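Local atomic coordinates of serine acetyltransferase 1, putative (PDB entry 7BW9), a protein that probably transfers an acetyl group from acetyl-CoA to L-serine in the cysteine biosynthesis of Entamoeba histolytica, and is bound here to cysteine. Residues A[3-8]-A[63-68]; A[35-40]-A[148-153]. All blocks are in the same frame, centred on the assembly; numbering follows the deposited sequence.

Interaction 1 (A[3-8]-A[63-68])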
# COMPACT_ATOMS: atom_id res chain seq x y z
N SER A 3 -4.77 18.35 34.37
CA SER A 3 -5.81 19.36 34.25
C SER A 3 -6.12 19.63 32.78
O SER A 3 -7.29 19.80 32.42
CB SER A 3 -5.36 20.64 34.96
OG SER A 3 -3.96 20.80 34.83
N LEU A 4 -5.10 19.65 31.92
CA LEU A 4 -5.37 19.82 30.50
C LEU A 4 -6.05 18.59 29.92
O LEU A 4 -6.97 18.71 29.10
CB LEU A 4 -4.08 20.14 29.75
CG LEU A 4 -4.26 20.45 28.26
CD1 LEU A 4 -5.41 21.43 28.00
CD2 LEU A 4 -2.96 20.97 27.67
N LEU A 5 -5.64 17.39 30.35
CA LEU A 5 -6.29 16.17 29.88
C LEU A 5 -7.76 16.13 30.29
O LEU A 5 -8.61 15.67 29.51
CB LEU A 5 -5.55 14.94 30.41
CG LEU A 5 -4.29 14.52 29.64
CD1 LEU A 5 -3.39 13.61 30.46
CD2 LEU A 5 -4.67 13.84 28.34
N GLN A 6 -8.08 16.61 31.49
CA GLN A 6 -9.46 16.55 31.95
C GLN A 6 -10.34 17.53 31.18
O GLN A 6 -11.48 17.21 30.84
CB GLN A 6 -9.54 16.83 33.45
CG GLN A 6 -9.49 15.57 34.30
CD GLN A 6 -8.95 15.85 35.68
OE1 GLN A 6 -9.32 16.83 36.32
NE2 GLN A 6 -8.05 14.99 36.15
N GLN A 7 -9.83 18.73 30.92
CA GLN A 7 -10.64 19.69 30.17
C GLN A 7 -10.88 19.19 28.75
O GLN A 7 -12.02 19.22 28.25
CB GLN A 7 -9.98 21.06 30.13
CG GLN A 7 -10.62 21.94 29.07
CD GLN A 7 -10.05 23.33 29.00
OE1 GLN A 7 -9.32 23.67 28.05
NE2 GLN A 7 -10.34 24.14 30.01
N THR A 8 -9.82 18.73 28.09
CA THR A 8 -9.98 18.21 26.74
C THR A 8 -10.96 17.04 26.72
O THR A 8 -11.86 16.99 25.88
CB THR A 8 -8.61 17.81 26.17
OG1 THR A 8 -7.72 18.93 26.25
CG2 THR A 8 -8.73 17.39 24.71
N GLU A 63 -9.18 7.98 29.73
CA GLU A 63 -8.19 6.91 29.61
C GLU A 63 -7.59 6.87 28.21
O GLU A 63 -6.37 6.80 28.04
CB GLU A 63 -8.82 5.55 29.93
CG GLU A 63 -9.03 5.26 31.41
CD GLU A 63 -9.97 4.07 31.63
OE1 GLU A 63 -10.16 3.28 30.68
OE2 GLU A 63 -10.52 3.94 32.76
N ARG A 64 -8.44 6.89 27.19
CA ARG A 64 -7.94 6.79 25.82
C ARG A 64 -7.10 8.01 25.47
O ARG A 64 -6.03 7.87 24.86
CB ARG A 64 -9.10 6.62 24.86
CG ARG A 64 -9.88 5.35 25.16
CD ARG A 64 -10.86 4.98 24.10
NE ARG A 64 -12.07 5.77 24.20
CZ ARG A 64 -13.19 5.33 24.74
NH1 ARG A 64 -13.25 4.10 25.23
NH2 ARG A 64 -14.26 6.11 24.79
N LEU A 65 -7.55 9.20 25.87
CA LEU A 65 -6.78 10.41 25.59
C LEU A 65 -5.41 10.35 26.25
O LEU A 65 -4.39 10.66 25.62
CB LEU A 65 -7.56 11.63 26.06
CG LEU A 65 -7.19 12.96 25.41
CD1 LEU A 65 -7.48 12.92 23.90
CD2 LEU A 65 -7.91 14.13 26.09
N SER A 66 -5.38 9.95 27.53
CA SER A 66 -4.13 9.87 28.29
C SER A 66 -3.17 8.88 27.68
O SER A 66 -1.97 9.15 27.58
CB SER A 66 -4.40 9.49 29.75
OG SER A 66 -5.35 10.35 30.35
N LEU A 67 -3.67 7.69 27.30
CA LEU A 67 -2.81 6.71 26.65
C LEU A 67 -2.25 7.25 25.34
O LEU A 67 -1.07 7.06 25.02
CB LEU A 67 -3.57 5.40 26.42
CG LEU A 67 -2.82 4.27 25.71
CD1 LEU A 67 -1.52 3.93 26.42
CD2 LEU A 67 -3.69 3.02 25.58
N LEU A 68 -3.08 7.94 24.55
CA LEU A 68 -2.59 8.45 23.28
C LEU A 68 -1.47 9.45 23.49
O LEU A 68 -0.36 9.28 22.97
CB LEU A 68 -3.73 9.06 22.47
CG LEU A 68 -3.29 9.78 21.17
CD1 LEU A 68 -2.79 8.80 20.07
CD2 LEU A 68 -4.40 10.65 20.64

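Interaction 2 (A[35-40]-A[148-153])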
# COMPACT_ATOMS: atom_id res chain seq x y z
N PHE A 35 -2.95 0.25 14.15
CA PHE A 35 -1.81 0.50 15.02
C PHE A 35 -2.26 1.49 16.09
O PHE A 35 -3.34 2.07 16.00
CB PHE A 35 -0.58 1.00 14.24
CG PHE A 35 -0.80 2.29 13.52
CD1 PHE A 35 -1.30 2.30 12.21
CD2 PHE A 35 -0.49 3.50 14.12
CE1 PHE A 35 -1.49 3.48 11.52
CE2 PHE A 35 -0.70 4.70 13.45
CZ PHE A 35 -1.20 4.70 12.15
N LEU A 36 -1.43 1.65 17.12
CA LEU A 36 -1.93 2.22 18.37
C LEU A 36 -2.54 3.60 18.15
O LEU A 36 -3.70 3.83 18.51
CB LEU A 36 -0.83 2.26 19.42
CG LEU A 36 -1.32 2.61 20.83
CD1 LEU A 36 -2.66 1.94 21.14
CD2 LEU A 36 -0.28 2.18 21.87
N GLU A 37 -1.79 4.52 17.53
CA GLU A 37 -2.30 5.90 17.42
C GLU A 37 -3.59 5.96 16.61
O GLU A 37 -4.50 6.71 16.96
CB GLU A 37 -1.24 6.81 16.82
CG GLU A 37 0.01 6.94 17.65
CD GLU A 37 1.07 5.95 17.22
OE1 GLU A 37 0.73 4.77 16.97
OE2 GLU A 37 2.24 6.35 17.11
N LEU A 38 -3.70 5.16 15.54
CA LEU A 38 -4.91 5.22 14.72
C LEU A 38 -6.11 4.65 15.47
O LEU A 38 -7.20 5.26 15.48
CB LEU A 38 -4.70 4.47 13.40
CG LEU A 38 -5.99 4.47 12.56
CD1 LEU A 38 -6.43 5.91 12.21
CD2 LEU A 38 -5.84 3.61 11.31
N GLU A 39 -5.95 3.48 16.08
CA GLU A 39 -7.04 2.91 16.86
C GLU A 39 -7.52 3.89 17.92
O GLU A 39 -8.73 4.11 18.09
CB GLU A 39 -6.60 1.58 17.50
CG GLU A 39 -6.33 0.47 16.52
CD GLU A 39 -5.35 -0.56 17.07
OE1 GLU A 39 -5.22 -0.66 18.31
OE2 GLU A 39 -4.72 -1.28 16.25
N LEU A 40 -6.58 4.52 18.63
CA LEU A 40 -6.96 5.43 19.71
C LEU A 40 -7.63 6.68 19.17
O LEU A 40 -8.65 7.13 19.71
CB LEU A 40 -5.75 5.79 20.55
CG LEU A 40 -5.33 4.69 21.53
CD1 LEU A 40 -4.10 5.12 22.32
CD2 LEU A 40 -6.48 4.34 22.46
N ILE A 148 9.88 17.30 14.32
CA ILE A 148 9.83 16.87 12.93
C ILE A 148 10.07 15.37 12.79
O ILE A 148 9.64 14.79 11.78
CB ILE A 148 10.82 17.67 12.07
CG1 ILE A 148 12.27 17.34 12.44
CG2 ILE A 148 10.54 19.16 12.19
CD1 ILE A 148 13.29 18.10 11.64
N GLU A 149 10.67 14.72 13.78
CA GLU A 149 11.02 13.32 13.65
C GLU A 149 9.83 12.41 13.93
O GLU A 149 9.50 11.54 13.12
CB GLU A 149 12.18 12.97 14.58
CG GLU A 149 13.41 13.86 14.45
CD GLU A 149 14.49 13.29 13.54
OE1 GLU A 149 14.52 12.06 13.32
OE2 GLU A 149 15.33 14.08 13.05
N TYR A 150 9.18 12.57 15.09
CA TYR A 150 8.11 11.64 15.42
C TYR A 150 6.87 11.89 14.56
O TYR A 150 6.19 10.94 14.17
CB TYR A 150 7.73 11.70 16.90
CG TYR A 150 6.42 10.98 17.13
CD1 TYR A 150 6.34 9.59 17.04
CD2 TYR A 150 5.25 11.68 17.31
CE1 TYR A 150 5.14 8.93 17.20
CE2 TYR A 150 4.04 11.04 17.47
CZ TYR A 150 3.98 9.68 17.41
OH TYR A 150 2.76 9.07 17.57
N SER A 151 6.57 13.16 14.24
CA SER A 151 5.44 13.43 13.35
C SER A 151 5.62 12.74 11.99
O SER A 151 4.63 12.33 11.37
CB SER A 151 5.25 14.93 13.18
OG SER A 151 6.36 15.54 12.55
N ARG A 152 6.87 12.58 11.53
CA ARG A 152 7.13 11.89 10.27
C ARG A 152 6.95 10.39 10.42
O ARG A 152 6.31 9.74 9.58
CB ARG A 152 8.54 12.21 9.77
CG ARG A 152 8.91 11.47 8.48
CD ARG A 152 8.13 12.02 7.28
NE ARG A 152 8.31 11.22 6.06
CZ ARG A 152 9.27 11.42 5.16
NH1 ARG A 152 10.17 12.39 5.35
NH2 ARG A 152 9.36 10.65 4.09
N GLU A 153 7.53 9.81 11.48
CA GLU A 153 7.30 8.41 11.82
C GLU A 153 5.81 8.11 11.89
O GLU A 153 5.33 7.12 11.33
CB GLU A 153 7.99 8.09 13.15
CG GLU A 153 8.03 6.61 13.51
CD GLU A 153 8.53 6.37 14.94
OE1 GLU A 153 9.76 6.30 15.14
OE2 GLU A 153 7.69 6.28 15.86

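Interaction 1 (A[3-8]-A[63-68])
Leu-65 reaches from helix 58-79 into the angle between Leu-5 and Thr-8, which lie one turn apart on helix 2-17. Its CB leads to a CG set anti to the backbone N (chi1 -158°), and that branch point lies 4.0 Å from CD2 of Leu-5. Beyond it, CD2 does most of the touching: it meets CG2 of Thr-8 at 3.6 Å and stands 4.0 Å from CD2 of Leu-5, with the backbone O of Leu-5 close by. The Leu-65 and Leu-5 side chains overlap head to tail, whereas Thr-8 meets Leu-65 nearly at a right angle. The other branch of Leu-5, CD1, rests 3.8 Å from OG of Ser-66, a van der Waals contact; the hydroxyl itself is hydrogen-bonded to the carbonyl of Leu-62, one turn back in its own helix. Leu-93 of helix 82-94 packs against both leucines, and Phe-96 of helix 96-113 against Leu-65 and Thr-8. The segment axes approach to 9.9 Å with their directions 132° apart, a roughly antiparallel, splayed crossing. This is apolar helix-on-helix packing in the N-terminal alpha-helical domain of a serine acetyltransferase, joining the first helix to the bundle.

Interaction 2 (A[35-40]-A[148-153])
The hydroxyl of Tyr-150 donates a hydrogen bond to the carboxylate of Glu-37, OH to OE2 2.8 Å, and this is the one polar link between the segments. OE2 accepts with its anti lone pair, the one directed away from OE1, and lies at the edge of the ring near its plane; carboxylate and ring are nearly coplanar, 11° apart. The two side chains extend toward each other from the two helices. Tyr-150 holds its CG anti to the backbone N (chi1 167°), which carries the phenol far from its own helix. His-71 adds a weak hydrogen bond to the same OE2, so this buried oxygen has two partners.

Van der Waals contact is slight: the turn at chi2 of Glu-37 (94°) leaves its CG as well as its carboxylate beside the phenol oxygen, with CG 3.5 Å from OH of Tyr-150. The nearest CA atoms, those of Glu-37 and Glu-153, are 11.4 Å apart. Ile-72 and Ser-75 of helix 58-79 pack on the tyrosine. Within the N-terminal helical domain the pair ties the start of helix 36-45 to helix 148-162, the last helix before the left-handed beta-helix.

Among the charges, OE2 of Glu-37 and OE2 of Glu-153 are 5.6 Å apart without contact. OE1 of Glu-153 is hydrogen-bonded to Tyr-79 of the same chain and forms a salt bridge with Arg-125 of a second subunit; these partners and those of Glu-37 probably offset the proximity of like charges.

Interactions 1 and 2 are both buried, with centres about 17 Å apart, but the first lies nearer the periphery: its centre is about 23 Å from that of the chain, against about 12 Å for the second. Aliphatic groups carry interaction 1, within a single subunit; interaction 2 is a polar link between distant backbones, and its segment 148-153 also meets a second subunit. Helix 58-79 connects them. It supplies segment 63-68 to interaction 1 and lends His-71, Ile-72 and Ser-75 to interaction 2. The contacts also touch directly, where CG of Leu-67 packs 3.7 Å from CD1 of Leu-40, and Leu-68 lies against Glu-37.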